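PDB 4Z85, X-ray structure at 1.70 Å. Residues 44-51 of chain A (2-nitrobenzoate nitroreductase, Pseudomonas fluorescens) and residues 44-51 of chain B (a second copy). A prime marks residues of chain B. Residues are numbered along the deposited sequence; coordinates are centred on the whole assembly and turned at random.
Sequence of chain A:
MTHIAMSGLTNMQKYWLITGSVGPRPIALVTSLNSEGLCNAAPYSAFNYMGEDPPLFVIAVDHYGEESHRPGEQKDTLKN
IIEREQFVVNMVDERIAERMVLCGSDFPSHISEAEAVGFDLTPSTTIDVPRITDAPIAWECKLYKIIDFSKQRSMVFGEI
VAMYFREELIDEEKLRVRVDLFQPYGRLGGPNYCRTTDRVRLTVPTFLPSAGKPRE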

# COMPACT_ATOMS: atom_id res chain seq x y z
N TYR A 44 10.38 -3.52 -1.75
CA TYR A 44 9.16 -3.72 -2.53
C TYR A 44 8.09 -2.74 -2.08
O TYR A 44 7.84 -2.66 -0.89
CB TYR A 44 8.62 -5.13 -2.36
CG TYR A 44 9.59 -6.20 -2.77
CD1 TYR A 44 9.67 -6.60 -4.09
CD2 TYR A 44 10.43 -6.78 -1.85
CE1 TYR A 44 10.57 -7.57 -4.49
CE2 TYR A 44 11.34 -7.76 -2.23
CZ TYR A 44 11.40 -8.14 -3.56
OH TYR A 44 12.29 -9.11 -3.95
N SER A 45 7.46 -2.03 -3.00
CA SER A 45 6.37 -1.13 -2.60
C SER A 45 5.00 -1.60 -3.13
O SER A 45 4.00 -0.92 -2.91
CB SER A 45 6.67 0.32 -3.04
OG SER A 45 6.54 0.49 -4.45
N ALA A 46 4.94 -2.77 -3.77
CA ALA A 46 3.64 -3.38 -4.06
C ALA A 46 3.28 -4.21 -2.83
O ALA A 46 3.44 -5.43 -2.81
CB ALA A 46 3.69 -4.25 -5.33
N PHE A 47 2.83 -3.51 -1.80
CA PHE A 47 2.89 -4.02 -0.42
C PHE A 47 1.83 -3.34 0.39
O PHE A 47 1.69 -2.11 0.31
CB PHE A 47 4.28 -3.72 0.17
CG PHE A 47 4.37 -3.74 1.70
CD1 PHE A 47 3.97 -4.86 2.43
CD2 PHE A 47 4.92 -2.66 2.37
CE1 PHE A 47 4.12 -4.88 3.82
CE2 PHE A 47 5.08 -2.67 3.75
CZ PHE A 47 4.68 -3.79 4.48
N ASN A 48 1.07 -4.11 1.18
CA ASN A 48 0.30 -3.49 2.25
C ASN A 48 -0.17 -4.55 3.23
O ASN A 48 -0.08 -5.74 2.95
CB ASN A 48 -0.91 -2.70 1.72
CG ASN A 48 -1.16 -1.42 2.51
OD1 ASN A 48 -0.94 -1.39 3.71
ND2 ASN A 48 -1.59 -0.35 1.83
N TYR A 49 -0.66 -4.12 4.39
CA TYR A 49 -1.26 -5.09 5.31
C TYR A 49 -2.63 -5.49 4.81
O TYR A 49 -3.30 -4.73 4.08
CB TYR A 49 -1.35 -4.52 6.74
CG TYR A 49 -2.58 -3.67 7.03
CD1 TYR A 49 -2.64 -2.34 6.64
CD2 TYR A 49 -3.68 -4.21 7.70
CE1 TYR A 49 -3.76 -1.56 6.90
CE2 TYR A 49 -4.80 -3.45 7.96
CZ TYR A 49 -4.84 -2.13 7.57
OH TYR A 49 -5.97 -1.38 7.85
N MET A 50 -3.06 -6.68 5.21
CA MET A 50 -4.35 -7.18 4.78
C MET A 50 -5.31 -7.33 5.94
O MET A 50 -6.51 -7.11 5.78
CB MET A 50 -4.19 -8.50 4.05
CG MET A 50 -3.55 -8.35 2.66
SD MET A 50 -4.69 -7.71 1.40
CE MET A 50 -4.17 -6.01 1.20
N GLY A 51 -4.78 -7.69 7.11
CA GLY A 51 -5.70 -7.85 8.24
C GLY A 51 -4.98 -8.04 9.55
O GLY A 51 -3.75 -8.16 9.57
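Chain B 44-51: YSAFNYMG

How does the backbone of chain B run relative to that of chain A? Both copies follow the same course, because an exact two-fold axis relates them: a short loop through Ser45 leads into a strand that reaches Gly51 and continues later in the chain, extended except at Met50 and Met50′, where phi/psi is -115/-34. The two strands approach to 6.2 Å between their axes, and their N-to-C directions make an angle of 128°, with a signed crossing angle of -128°. Chain B therefore crosses chain A obliquely, closer to antiparallel than to parallel. In this arrangement Ala46 CA lies 5.8 Å from Tyr49′ CA, and Tyr49 CA lies 5.8 Å from Ala46′ CA.

What holds the strands together at the middle of the crossing? Asn48 and Asn48′ both point toward the partner stretch, with Asn48 CB and Asn48′ CB 4.4 Å apart. Each amide reaches past the other to the opposing backbone. Asn48′ ND2 donates a hydrogen bond to Phe47 O at 2.8 Å, nearly straight at 163°, and Asn48 ND2 repeats it to Phe47′ O at 2.8 Å. The same nitrogen also comes close to a second carbonyl, with Asn48′ ND2 2.9 Å from Ser45 O. On its own chain, Asn48′ OD1 accepts a hydrogen bond from Tyr49′ N at 2.8 Å, which helps to orient the amide; Asn48 OD1 and Tyr49 N are joined in the same way at 2.8 Å. One side chain thus braces its own strand while it grips the other.

Where does the apolar packing lie? Ala46 is the residue most covered by the other stretch, and its methyl sits over one face of the Tyr49′ ring. Ala46 CB is 3.9 Å from Tyr49′ CZ and forms a CH-pi contact with the ring, whose centroid is 4.1 Å away. The symmetry copy places Ala46′ CB 3.9 Å from Tyr49 CZ. The small methyl also comes close to the backbone, with Ala46 CB 3.5 Å from Tyr49′ O; this carbonyl oxygen is buried by the contact and has no polar partner in the model.

Do the side chains that start out pointing away take any part? Met50′ does, since its chain bends back so that Met50′ CE comes within 3.8 Å of Ala46 O, as Met50 CE does with Ala46′ O at 3.8 Å. Phe47 and Phe47′ also point away, and they contribute to the crossing through the carbonyls that receive the asparagine amides.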

# COMPACT_ATOMS: atom_id res chain seq x y z
N TYR B 44 -10.55 3.03 1.65
CA TYR B 44 -9.79 1.90 2.17
C TYR B 44 -8.31 2.12 1.96
O TYR B 44 -7.91 2.44 0.85
CB TYR B 44 -10.19 0.60 1.46
CG TYR B 44 -11.64 0.27 1.59
CD1 TYR B 44 -12.10 -0.43 2.70
CD2 TYR B 44 -12.55 0.66 0.63
CE1 TYR B 44 -13.44 -0.74 2.84
CE2 TYR B 44 -13.90 0.37 0.76
CZ TYR B 44 -14.33 -0.33 1.87
OH TYR B 44 -15.66 -0.64 2.01
N SER B 45 -7.49 1.94 2.99
CA SER B 45 -6.04 2.08 2.79
C SER B 45 -5.30 0.75 2.96
O SER B 45 -4.07 0.72 2.87
CB SER B 45 -5.46 3.16 3.74
OG SER B 45 -5.43 2.73 5.09
N ALA B 46 -6.02 -0.36 3.15
CA ALA B 46 -5.39 -1.68 3.05
C ALA B 46 -5.45 -2.07 1.59
O ALA B 46 -6.30 -2.86 1.17
CB ALA B 46 -6.09 -2.72 3.94
N PHE B 47 -4.55 -1.48 0.80
CA PHE B 47 -4.74 -1.34 -0.65
C PHE B 47 -3.39 -1.20 -1.30
O PHE B 47 -2.57 -0.42 -0.81
CB PHE B 47 -5.59 -0.09 -0.93
CG PHE B 47 -5.50 0.47 -2.35
CD1 PHE B 47 -5.76 -0.32 -3.46
CD2 PHE B 47 -5.22 1.82 -2.54
CE1 PHE B 47 -5.73 0.23 -4.75
CE2 PHE B 47 -5.19 2.38 -3.81
CZ PHE B 47 -5.44 1.58 -4.92
N ASN B 48 -3.16 -1.94 -2.38
CA ASN B 48 -2.05 -1.58 -3.26
C ASN B 48 -2.20 -2.29 -4.59
O ASN B 48 -3.01 -3.20 -4.73
CB ASN B 48 -0.69 -1.91 -2.64
CG ASN B 48 0.37 -0.86 -2.96
OD1 ASN B 48 0.36 -0.29 -4.05
ND2 ASN B 48 1.27 -0.57 -2.01
N TYR B 49 -1.41 -1.88 -5.58
CA TYR B 49 -1.41 -2.62 -6.85
C TYR B 49 -0.61 -3.90 -6.68
O TYR B 49 0.28 -4.00 -5.82
CB TYR B 49 -0.82 -1.77 -7.99
CG TYR B 49 0.69 -1.79 -8.11
CD1 TYR B 49 1.49 -0.99 -7.30
CD2 TYR B 49 1.32 -2.61 -9.05
CE1 TYR B 49 2.87 -1.01 -7.41
CE2 TYR B 49 2.70 -2.63 -9.17
CZ TYR B 49 3.47 -1.83 -8.35
OH TYR B 49 4.85 -1.86 -8.49
N MET B 50 -0.93 -4.89 -7.51
CA MET B 50 -0.26 -6.16 -7.43
C MET B 50 0.55 -6.45 -8.68
O MET B 50 1.62 -7.06 -8.60
CB MET B 50 -1.27 -7.28 -7.19
CG MET B 50 -1.85 -7.26 -5.77
SD MET B 50 -0.71 -7.91 -4.51
CE MET B 50 -0.13 -6.44 -3.67
N GLY B 51 0.06 -5.99 -9.83
CA GLY B 51 0.82 -6.26 -11.05
C GLY B 51 0.29 -5.52 -12.25
O GLY B 51 -0.75 -4.88 -12.16